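HOBA (PDB 2UVP) is required for the initiation of DNA replication in Helicobacter pylori and increases binding of the initiator DnaA to the oriC region. Local coordinates at residues A[66-69]-A[70-74]; A[127-130]-A[131-135]. All coordinates share one frame; numbering follows the deposited sequence.

Contact 1: A[66-69]-A[70-74]; sequences WFLN and YILSN
F67 meets I71 and Y70 one turn further along helix 65-75, the crossover helix of a beta-alpha-beta unit between the parallel strands 55-60 and 88-90. I71 is the side chain to follow. Its CB packs on the preceding turn, 3.5 Å from L68 O. With CG1 beside the backbone N (chi1 -70°), the longer branch leans back along the helix. CG1 then lies over one face of the F67 ring, 4.2 Å from its centroid and 15° off the ring normal, a CH-pi contact. The chain continues extended to CD1, which reaches the ring atom F67 CE2 at 3.6 Å. Y70 meets the same phenyl differently: the two planes are only 16° apart but slid past each other, so F67 CE1 and Y70 CD2 touch at 3.8 Å with hardly any overlap. The tyrosine's OH is hydrogen-bonded to an acidic side chain of another protein chain, which places this side of the helix at an interface. On the side facing the sheet, both methyls of L72 approach L68 CD2, and the two leucines pack on V58 and D90. The backbone bonds run from i+4 to i throughout, that from L72 N to L68 O nearly straight. The polar side is tied together by N69 and S73. S73 N donates to N69 O, while a water gives a proton to N69 OD1 and also bonds S73 OG, at 2.8 Å from each oxygen.

Contact 2: A[127-130]-A[131-135]; sequences EGLK and TILLS
E127 meets T131 through its carbonyl oxygen, which takes two hydrogen bonds from that one residue. T131 N and T131 OG1 each stand 2.9 Å from E127 O and come in from opposite faces of the carbonyl plane. The hydroxyl can do this because chi1 of -59° sets OG1 beside its own backbone N, turned back over the preceding turn, and its proton is spent inside the helix. G128 follows, with no side chain; its carbonyl receives I132 N at 3.1 Å, and I132 CG1 rests 3.7 Å from G128 O. L129 is the apolar link. Its CG lies 4.0 Å from L133 CD1, and its CD1 comes almost as close to L133 CG, two branched ends meeting at a slant. L133 CG also leans on the L129 carbonyl oxygen, 3.3 Å away, while L133 N donates to that oxygen. Both leucines reach H120 on strand 116-121, and I132 joins L133 on F118, so this side of the helix is buried against the sheet. K130 closes the segment on a more open side, where the K130 and L134 side chains lie side by side and point the same way, K130 CG 4.0 Å from L134 CD2. K130 O accepts L134 N, and just beyond, I132 O takes both S135 N and S135 OG, the hydroxyl at 2.6 Å and in the carbonyl plane. Between strands 116-121 and 139-143, helix 127-133 is the short crossover of a beta-alpha-beta unit in a parallel alpha/beta sheet.

Overall arrangement
Contacts 1 and 2 each lie within one helix, and both helices are crossovers of the same five-stranded parallel sheet. Their centres are 22 Å apart and their nearest atoms about 10 Å, so they do not touch. Strand 116-121 links them: F67 and I71 of contact 1 reach V121 and W119, while L129, I132 and L133 of contact 2 reach H120 and F118. Contact 1 is the more central, its centre about 9 Å from that of the chain against about 17 Å for contact 2, and borders another protein chain. In contact 2 the L134 side chain is about 8 Å from that of E149 and about 9 Å from that of E146, which bind calcium ions of unknown physiological relevance.

Contact 1: A[66-69]-A[70-74]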
ATOM      1  N   TRP A  66       3.386  -4.143 -11.121  1.00 11.90           N
ATOM      2  CA  TRP A  66       2.379  -5.211 -11.265  1.00 11.23           C
ATOM      3  C   TRP A  66       3.048  -6.594 -11.231  1.00 10.90           C
ATOM      4  O   TRP A  66       2.485  -7.552 -10.698  1.00 11.45           O
ATOM      5  CB  TRP A  66       1.563  -5.050 -12.550  1.00 10.74           C
ATOM      6  CG  TRP A  66       2.386  -5.186 -13.808  1.00  9.99           C
ATOM      7  CD1 TRP A  66       3.039  -4.193 -14.464  1.00 12.42           C
ATOM      8  CD2 TRP A  66       2.661  -6.400 -14.526  1.00 10.60           C
ATOM      9  NE1 TRP A  66       3.683  -4.703 -15.580  1.00 11.24           N
ATOM     10  CE2 TRP A  66       3.462  -6.056 -15.638  1.00 10.48           C
ATOM     11  CE3 TRP A  66       2.284  -7.740 -14.344  1.00 10.80           C
ATOM     12  CZ2 TRP A  66       3.916  -7.017 -16.566  1.00 10.63           C
ATOM     13  CZ3 TRP A  66       2.735  -8.704 -15.272  1.00 12.20           C
ATOM     14  CH2 TRP A  66       3.530  -8.321 -16.371  1.00 10.10           C
ATOM     15  N   PHE A  67       4.260  -6.701 -11.770  1.00 10.37           N
ATOM     16  CA  PHE A  67       4.909  -8.008 -11.891  1.00  9.79           C
ATOM     17  C   PHE A  67       5.553  -8.410 -10.558  1.00  9.78           C
ATOM     18  O   PHE A  67       5.572  -9.585 -10.194  1.00  9.98           O
ATOM     19  CB  PHE A  67       5.912  -8.023 -13.043  1.00 10.00           C
ATOM     20  CG  PHE A  67       6.532  -9.378 -13.293  1.00 10.85           C
ATOM     21  CD1 PHE A  67       5.734 -10.478 -13.643  1.00 10.60           C
ATOM     22  CD2 PHE A  67       7.909  -9.558 -13.150  1.00 12.55           C
ATOM     23  CE1 PHE A  67       6.316 -11.749 -13.910  1.00 11.40           C
ATOM     24  CE2 PHE A  67       8.500 -10.826 -13.384  1.00 10.65           C
ATOM     25  CZ  PHE A  67       7.682 -11.922 -13.753  1.00 11.04           C
ATOM     26  N   LEU A  68       6.049  -7.420  -9.824  1.00 10.11           N
ATOM     27  CA  LEU A  68       6.462  -7.632  -8.424  1.00 11.14           C
ATOM     28  C   LEU A  68       5.286  -8.255  -7.650  1.00 11.09           C
ATOM     29  O   LEU A  68       5.431  -9.278  -6.990  1.00 10.78           O
ATOM     30  CB  LEU A  68       6.857  -6.289  -7.789  1.00 12.10           C
ATOM     31  CG  LEU A  68       7.888  -6.205  -6.654  1.00 18.04           C
ATOM     32  CD1 LEU A  68       7.698  -4.934  -5.844  1.00 19.34           C
ATOM     33  CD2 LEU A  68       8.072  -7.409  -5.775  1.00 19.50           C
ATOM     34  N   ASN A  69       4.112  -7.633  -7.756  1.00 10.86           N
ATOM     35  CA  ASN A  69       2.897  -8.130  -7.113  1.00 12.03           C
ATOM     36  C   ASN A  69       2.584  -9.565  -7.548  1.00 11.44           C
ATOM     37  O   ASN A  69       2.272 -10.436  -6.710  1.00 12.02           O
ATOM     38  CB  ASN A  69       1.763  -7.149  -7.456  1.00 12.43           C
ATOM     39  CG  ASN A  69       0.455  -7.459  -6.755  1.00 19.14           C
ATOM     40  OD1 ASN A  69       0.086  -8.607  -6.560  1.00 24.04           O
ATOM     41  ND2 ASN A  69      -0.284  -6.395  -6.409  1.00 26.83           N
ATOM     42  N   TYR A  70       2.703  -9.812  -8.846  1.00 10.31           N
ATOM     43  CA  TYR A  70       2.473 -11.148  -9.409  1.00  9.59           C
ATOM     44  C   TYR A  70       3.424 -12.176  -8.800  1.00 10.24           C
ATOM     45  O   TYR A  70       2.993 -13.262  -8.429  1.00 11.49           O
ATOM     46  CB  TYR A  70       2.699 -11.077 -10.905  1.00  9.22           C
ATOM     47  CG  TYR A  70       2.370 -12.357 -11.649  1.00  9.38           C
ATOM     48  CD1 TYR A  70       1.070 -12.649 -12.028  1.00  9.27           C
ATOM     49  CD2 TYR A  70       3.387 -13.255 -11.998  1.00 10.32           C
ATOM     50  CE1 TYR A  70       0.772 -13.828 -12.742  1.00  8.41           C
ATOM     51  CE2 TYR A  70       3.103 -14.436 -12.708  1.00 10.45           C
ATOM     52  CZ  TYR A  70       1.796 -14.703 -13.082  1.00  9.15           C
ATOM     53  OH  TYR A  70       1.461 -15.844 -13.791  1.00 10.08           O
ATOM     54  N   ILE A  71       4.697 -11.827  -8.678  1.00  9.78           N
ATOM     55  CA  ILE A  71       5.673 -12.765  -8.084  1.00 10.47           C
ATOM     56  C   ILE A  71       5.272 -13.127  -6.646  1.00 11.04           C
ATOM     57  O   ILE A  71       5.205 -14.300  -6.269  1.00  9.88           O
ATOM     58  CB  ILE A  71       7.093 -12.174  -8.157  1.00 10.74           C
ATOM     59  CG1 ILE A  71       7.573 -12.155  -9.622  1.00 10.01           C
ATOM     60  CG2 ILE A  71       8.073 -12.966  -7.276  1.00 11.03           C
ATOM     61  CD1 ILE A  71       8.851 -11.335  -9.828  1.00 10.24           C
ATOM     62  N   LEU A  72       5.019 -12.104  -5.837  1.00 12.16           N
ATOM     63  CA  LEU A  72       4.664 -12.321  -4.443  1.00 13.27           C
ATOM     64  C   LEU A  72       3.394 -13.163  -4.294  1.00 13.01           C
ATOM     65  O   LEU A  72       3.362 -14.105  -3.500  1.00 14.45           O
ATOM     66  CB  LEU A  72       4.490 -10.976  -3.739  1.00 13.08           C
ATOM     67  CG  LEU A  72       5.710 -10.167  -3.267  1.00 19.93           C
ATOM     68  CD1 LEU A  72       7.021 -10.495  -3.919  1.00 21.59           C
ATOM     69  CD2 LEU A  72       5.390  -8.673  -3.413  1.00 20.04           C
ATOM     70  N   SER A  73       2.352 -12.848  -5.060  1.00 12.43           N
ATOM     71  CA  SER A  73       1.090 -13.561  -4.881  1.00 13.19           C
ATOM     72  C   SER A  73       1.142 -14.966  -5.437  1.00 12.81           C
ATOM     73  O   SER A  73       0.451 -15.850  -4.928  1.00 13.44           O
ATOM     74  CB  SER A  73      -0.116 -12.824  -5.493  1.00 13.78           C
ATOM     75  OG  SER A  73       0.062 -12.595  -6.865  1.00 16.65           O
ATOM     76  N   ASN A  74       1.928 -15.183  -6.482  1.00 12.21           N
ATOM     77  CA  ASN A  74       2.051 -16.540  -7.008  1.00 12.50           C
ATOM     78  C   ASN A  74       2.929 -17.437  -6.149  1.00 12.88           C
ATOM     79  O   ASN A  74       2.626 -18.632  -5.983  1.00 13.05           O
ATOM     80  CB  ASN A  74       2.528 -16.584  -8.467  1.00 12.15           C
ATOM     81  CG  ASN A  74       1.434 -16.209  -9.443  1.00 14.78           C
ATOM     82  OD1 ASN A  74       1.072 -15.038  -9.581  1.00 16.77           O
ATOM     83  ND2 ASN A  74       0.888 -17.206 -10.115  1.00 12.63           N
TER
HETATM   84  O   HOH W   1      -1.788 -10.531  -7.184  1.00 18.81           O

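Contact 2: A[127-130]-A[131-135]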
ATOM      1  N   GLU A 127      21.095   4.966  -8.445  1.00 27.35           N
ATOM      2  CA  GLU A 127      22.454   4.483  -8.232  1.00 27.20           C
ATOM      3  C   GLU A 127      22.605   3.625  -6.978  1.00 25.94           C
ATOM      4  O   GLU A 127      23.442   2.723  -6.929  1.00 25.94           O
ATOM      5  CB  GLU A 127      23.436   5.663  -8.226  1.00 27.91           C
ATOM      6  CG  GLU A 127      23.703   6.230  -9.622  1.00 31.34           C
ATOM      7  CD  GLU A 127      24.610   5.316 -10.440  1.00 34.35           C
ATOM      8  OE1 GLU A 127      25.441   4.601  -9.839  1.00 36.49           O
ATOM      9  OE2 GLU A 127      24.491   5.310 -11.682  1.00 38.60           O
ATOM     10  N   GLY A 128      21.793   3.904  -5.962  1.00 24.73           N
ATOM     11  CA  GLY A 128      21.822   3.118  -4.735  1.00 23.67           C
ATOM     12  C   GLY A 128      21.438   1.664  -4.969  1.00 23.07           C
ATOM     13  O   GLY A 128      22.070   0.753  -4.438  1.00 22.47           O
ATOM     14  N   LEU A 129      20.401   1.450  -5.780  1.00 22.44           N
ATOM     15  CA  LEU A 129      20.020   0.093  -6.164  1.00 22.05           C
ATOM     16  C   LEU A 129      21.134  -0.549  -6.989  1.00 22.25           C
ATOM     17  O   LEU A 129      21.494  -1.697  -6.762  1.00 21.80           O
ATOM     18  CB  LEU A 129      18.694   0.093  -6.942  1.00 21.56           C
ATOM     19  CG  LEU A 129      18.140  -1.303  -7.304  1.00 22.14           C
ATOM     20  CD1 LEU A 129      17.885  -2.168  -6.051  1.00 22.05           C
ATOM     21  CD2 LEU A 129      16.887  -1.153  -8.149  1.00 21.15           C
ATOM     22  N   LYS A 130      21.689   0.203  -7.943  1.00 23.45           N
ATOM     23  CA  LYS A 130      22.776  -0.321  -8.762  1.00 24.34           C
ATOM     24  C   LYS A 130      23.913  -0.818  -7.878  1.00 24.30           C
ATOM     25  O   LYS A 130      24.390  -1.928  -8.052  1.00 23.82           O
ATOM     26  CB  LYS A 130      23.268   0.731  -9.762  1.00 25.36           C
ATOM     27  CG  LYS A 130      24.281   0.191 -10.754  1.00 28.06           C
ATOM     28  CD  LYS A 130      23.930   0.596 -12.186  1.00 34.02           C
ATOM     29  CE  LYS A 130      24.636   1.867 -12.612  1.00 37.45           C
ATOM     30  NZ  LYS A 130      24.956   1.826 -14.080  1.00 38.66           N
ATOM     31  N   THR A 131      24.300  -0.004  -6.901  1.00 25.10           N
ATOM     32  CA  THR A 131      25.369  -0.365  -5.974  1.00 26.16           C
ATOM     33  C   THR A 131      25.057  -1.651  -5.205  1.00 26.00           C
ATOM     34  O   THR A 131      25.930  -2.481  -4.991  1.00 26.48           O
ATOM     35  CB  THR A 131      25.661   0.815  -5.006  1.00 26.64           C
ATOM     36  OG1 THR A 131      26.037   1.970  -5.773  1.00 28.46           O
ATOM     37  CG2 THR A 131      26.783   0.476  -4.048  1.00 27.88           C
ATOM     38  N   ILE A 132      23.802  -1.820  -4.801  1.00 25.96           N
ATOM     39  CA  ILE A 132      23.397  -2.997  -4.047  1.00 26.55           C
ATOM     40  C   ILE A 132      23.482  -4.248  -4.932  1.00 25.98           C
ATOM     41  O   ILE A 132      24.010  -5.293  -4.524  1.00 25.91           O
ATOM     42  CB  ILE A 132      21.982  -2.780  -3.438  1.00 26.86           C
ATOM     43  CG1 ILE A 132      22.127  -2.139  -2.057  1.00 28.68           C
ATOM     44  CG2 ILE A 132      21.203  -4.081  -3.344  1.00 28.31           C
ATOM     45  CD1 ILE A 132      20.848  -1.596  -1.492  1.00 30.07           C
ATOM     46  N   LEU A 133      22.996  -4.115  -6.161  1.00 25.76           N
ATOM     47  CA  LEU A 133      22.976  -5.241  -7.080  1.00 26.38           C
ATOM     48  C   LEU A 133      24.392  -5.613  -7.516  1.00 27.30           C
ATOM     49  O   LEU A 133      24.660  -6.768  -7.823  1.00 27.71           O
ATOM     50  CB  LEU A 133      22.060  -4.936  -8.268  1.00 25.36           C
ATOM     51  CG  LEU A 133      20.586  -4.717  -7.887  1.00 24.89           C
ATOM     52  CD1 LEU A 133      19.768  -4.422  -9.119  1.00 24.02           C
ATOM     53  CD2 LEU A 133      20.001  -5.895  -7.116  1.00 23.73           C
ATOM     54  N   LEU A 134      25.284  -4.622  -7.512  1.00 28.38           N
ATOM     55  CA  LEU A 134      26.721  -4.813  -7.781  1.00 29.59           C
ATOM     56  C   LEU A 134      27.477  -5.522  -6.646  1.00 30.11           C
ATOM     57  O   LEU A 134      28.626  -5.956  -6.830  1.00 30.09           O
ATOM     58  CB  LEU A 134      27.368  -3.451  -8.044  1.00 29.49           C
ATOM     59  CG  LEU A 134      27.917  -3.038  -9.419  1.00 31.56           C
ATOM     60  CD1 LEU A 134      27.401  -3.869 -10.593  1.00 30.65           C
ATOM     61  CD2 LEU A 134      27.674  -1.558  -9.664  1.00 31.98           C
ATOM     62  N   SER A 135      26.832  -5.634  -5.484  1.00 30.42           N
ATOM     63  CA  SER A 135      27.469  -6.159  -4.277  1.00 30.63           C
ATOM     64  C   SER A 135      27.747  -7.668  -4.317  1.00 31.16           C
ATOM     65  O   SER A 135      27.475  -8.333  -5.317  1.00 31.58           O
ATOM     66  CB  SER A 135      26.646  -5.790  -3.036  1.00 30.71           C
ATOM     67  OG  SER A 135      25.506  -6.624  -2.901  1.00 31.03           O
TER